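Long-range contact in nucleoporin NUP170 (Chaetomium thermophilum, PDB 5HAX), which is a nucleoporin that probably forms part of the inner-ring scaffold of the nuclear pore complex: residues A68-T73 with S87-L92. Numbering follows the deposited sequence. Where two conformers were deposited one is given.
Sequences AGEVFT and SIDSSL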
ATOM      1  N   ALA A  68      24.991  23.903 -13.367  1.00122.73           N
ATOM      2  CA  ALA A  68      26.281  24.313 -12.835  1.00117.67           C
ATOM      3  C   ALA A  68      27.098  23.127 -12.335  1.00116.55           C
ATOM      4  O   ALA A  68      28.043  23.315 -11.560  1.00112.59           O
ATOM      5  CB  ALA A  68      26.086  25.330 -11.708  1.00113.70           C
ATOM      6  N   GLY A  69      26.752  21.912 -12.762  1.00119.22           N
ATOM      7  CA  GLY A  69      27.452  20.725 -12.302  1.00109.45           C
ATOM      8  C   GLY A  69      28.735  20.515 -13.082  1.00108.63           C
ATOM      9  O   GLY A  69      28.738  20.533 -14.318  1.00106.77           O
ATOM     10  N   GLU A  70      29.833  20.311 -12.357  1.00 92.44           N
ATOM     11  CA  GLU A  70      31.139  20.146 -12.976  1.00101.41           C
ATOM     12  C   GLU A  70      31.408  18.708 -13.404  1.00 99.29           C
ATOM     13  O   GLU A  70      31.988  18.485 -14.472  1.00 92.55           O
ATOM     14  CB  GLU A  70      32.235  20.613 -12.015  1.00 99.20           C
ATOM     15  CG  GLU A  70      32.365  22.126 -11.913  1.00106.05           C
ATOM     16  CD  GLU A  70      33.356  22.563 -10.848  1.00112.65           C
ATOM     17  OE1 GLU A  70      33.779  21.711 -10.037  1.00 98.46           O
ATOM     18  OE2 GLU A  70      33.712  23.762 -10.822  1.00117.49           O
ATOM     19  N   VAL A  71      30.992  17.726 -12.600  1.00103.05           N
ATOM     20  CA  VAL A  71      31.345  16.332 -12.854  1.00103.63           C
ATOM     21  C   VAL A  71      30.129  15.418 -12.731  1.00 93.16           C
ATOM     22  O   VAL A  71      29.904  14.564 -13.595  1.00 88.64           O
ATOM     23  CB  VAL A  71      32.467  15.874 -11.900  1.00 94.77           C
ATOM     24  CG1 VAL A  71      32.822  14.411 -12.145  1.00 87.06           C
ATOM     25  CG2 VAL A  71      33.702  16.753 -12.069  1.00 81.97           C
ATOM     26  N   PHE A  72      29.341  15.575 -11.666  1.00 72.93           N
ATOM     27  CA  PHE A  72      28.344  14.568 -11.324  1.00 59.02           C
ATOM     28  C   PHE A  72      27.119  15.202 -10.678  1.00 57.52           C
ATOM     29  O   PHE A  72      27.242  16.106  -9.846  1.00 52.40           O
ATOM     30  CB  PHE A  72      28.957  13.522 -10.384  1.00 65.22           C
ATOM     31  CG  PHE A  72      28.104  12.303 -10.189  1.00 69.05           C
ATOM     32  CD1 PHE A  72      27.900  11.411 -11.227  1.00 73.58           C
ATOM     33  CD2 PHE A  72      27.520  12.042  -8.960  1.00 60.32           C
ATOM     34  CE1 PHE A  72      27.118  10.286 -11.049  1.00 72.31           C
ATOM     35  CE2 PHE A  72      26.738  10.916  -8.774  1.00 62.25           C
ATOM     36  CZ  PHE A  72      26.537  10.037  -9.821  1.00 73.48           C
ATOM     37  N   THR A  73      25.939  14.708 -11.062  1.00 53.34           N
ATOM     38  CA  THR A  73      24.671  15.113 -10.469  1.00 56.41           C
ATOM     39  C   THR A  73      23.779  13.887 -10.307  1.00 59.53           C
ATOM     40  O   THR A  73      23.995  12.852 -10.942  1.00 52.03           O
ATOM     41  CB  THR A  73      23.945  16.167 -11.316  1.00 49.56           C
ATOM     42  OG1 THR A  73      23.593  15.606 -12.586  1.00 56.16           O
ATOM     43  CG2 THR A  73      24.824  17.394 -11.525  1.00 55.31           C
ATOM     44  N   SER A  87      21.612  16.138  -5.728  1.00 45.26           N
ATOM     45  CA  SER A  87      23.011  16.291  -5.358  1.00 44.99           C
ATOM     46  C   SER A  87      23.787  16.837  -6.548  1.00 48.77           C
ATOM     47  O   SER A  87      23.591  16.392  -7.683  1.00 52.42           O
ATOM     48  CB  SER A  87      23.617  14.963  -4.894  1.00 42.50           C
ATOM     49  OG  SER A  87      23.721  14.038  -5.962  1.00 46.83           O
ATOM     50  N   ILE A  88      24.649  17.817  -6.286  1.00 52.46           N
ATOM     51  CA  ILE A  88      25.526  18.403  -7.297  1.00 48.49           C
ATOM     52  C   ILE A  88      26.937  18.355  -6.732  1.00 51.43           C
ATOM     53  O   ILE A  88      27.266  19.109  -5.808  1.00 51.27           O
ATOM     54  CB  ILE A  88      25.129  19.841  -7.660  1.00 58.63           C
ATOM     55  CG1 ILE A  88      23.691  19.885  -8.181  1.00 57.82           C
ATOM     56  CG2 ILE A  88      26.074  20.408  -8.710  1.00 61.61           C
ATOM     57  CD1 ILE A  88      22.672  20.232  -7.128  1.00 65.46           C
ATOM     58  N   ASP A  89      27.772  17.476  -7.289  0.50 46.56           N
ATOM     59  CA  ASP A  89      29.126  17.263  -6.795  0.50 52.62           C
ATOM     60  C   ASP A  89      29.102  16.966  -5.299  0.50 60.60           C
ATOM     61  O   ASP A  89      28.591  15.920  -4.886  0.50 52.75           O
ATOM     62  CB  ASP A  89      30.005  18.476  -7.113  0.50 50.97           C
ATOM     63  CG  ASP A  89      30.164  18.703  -8.606  0.50 55.36           C
ATOM     64  OD1 ASP A  89      30.298  17.708  -9.352  0.50 59.62           O
ATOM     65  OD2 ASP A  89      30.151  19.875  -9.036  0.50 64.11           O
ATOM     66  N   SER A  90      29.634  17.871  -4.477  1.00 52.27           N
ATOM     67  CA  SER A  90      29.697  17.681  -3.032  1.00 53.57           C
ATOM     68  C   SER A  90      28.577  18.401  -2.286  1.00 47.15           C
ATOM     69  O   SER A  90      28.659  18.544  -1.061  1.00 52.58           O
ATOM     70  CB  SER A  90      31.052  18.157  -2.502  1.00 49.89           C
ATOM     71  OG  SER A  90      31.266  19.526  -2.799  1.00 53.09           O
ATOM     72  N   SER A  91      27.536  18.851  -2.986  1.00 49.04           N
ATOM     73  CA  SER A  91      26.454  19.619  -2.384  1.00 56.23           C
ATOM     74  C   SER A  91      25.126  18.891  -2.554  1.00 52.33           C
ATOM     75  O   SER A  91      24.891  18.223  -3.563  1.00 51.50           O
ATOM     76  CB  SER A  91      26.367  21.019  -3.001  1.00 55.11           C
ATOM     77  OG  SER A  91      27.505  21.794  -2.668  1.00 68.38           O
ATOM     78  N   LEU A  92      24.255  19.037  -1.553  1.00 45.55           N
ATOM     79  CA  LEU A  92      22.962  18.363  -1.514  1.00 45.79           C
ATOM     80  C   LEU A  92      21.857  19.370  -1.233  1.00 53.58           C
ATOM     81  O   LEU A  92      22.015  20.257  -0.389  1.00 52.54           O
ATOM     82  CB  LEU A  92      22.950  17.271  -0.440  1.00 46.70           C
ATOM     83  CG  LEU A  92      21.619  16.551  -0.227  1.00 49.36           C
ATOM     84  CD1 LEU A  92      21.176  15.842  -1.500  1.00 48.54           C
ATOM     85  CD2 LEU A  92      21.740  15.575   0.927  1.00 48.53           C
TER
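Asp-89 turns its CG anti to the carbonyl carbon (chi1 -63°), which swings the carboxylate into the bend of the loop 69-72. Three successive backbone N-H groups of that loop point at it. Phe-72 N donates to the syn lone pair of Asp-89 OD1 at 3.3 Å. Two weak bonds add to this, one from Val-71 N to Asp-89 OD1, the other from Glu-70 N to Asp-89 OD2, the latter 3.4 Å long. In this conformer the bonds favour the carboxylate's orientation without locking it. The main chain closes the grip: Asp-89 N donates to Phe-72 O over 2.9 Å, nearly along the C=O axis. Glu-70 brings a like charge, its OE1 4.2 Å from Asp-89 OD2; the three N-H groups probably offset some of this repulsion. Asp-89 has positive phi (53°) and is the second residue of a type II' turn, Ile-88 to Ser-91, that forms a tight beta hairpin. Thr-73 and Ile-88 form an antiparallel non-hydrogen-bonded pair, and Ile-88 CG2 lies 3.9 Å from Gly-69 CA. The contact thus ties the loop leading into edge strand 73-78 to the 83-88/91-96 hairpin of one four-stranded propeller blade, with helix 60-67 packed against Thr-73 and Ile-88.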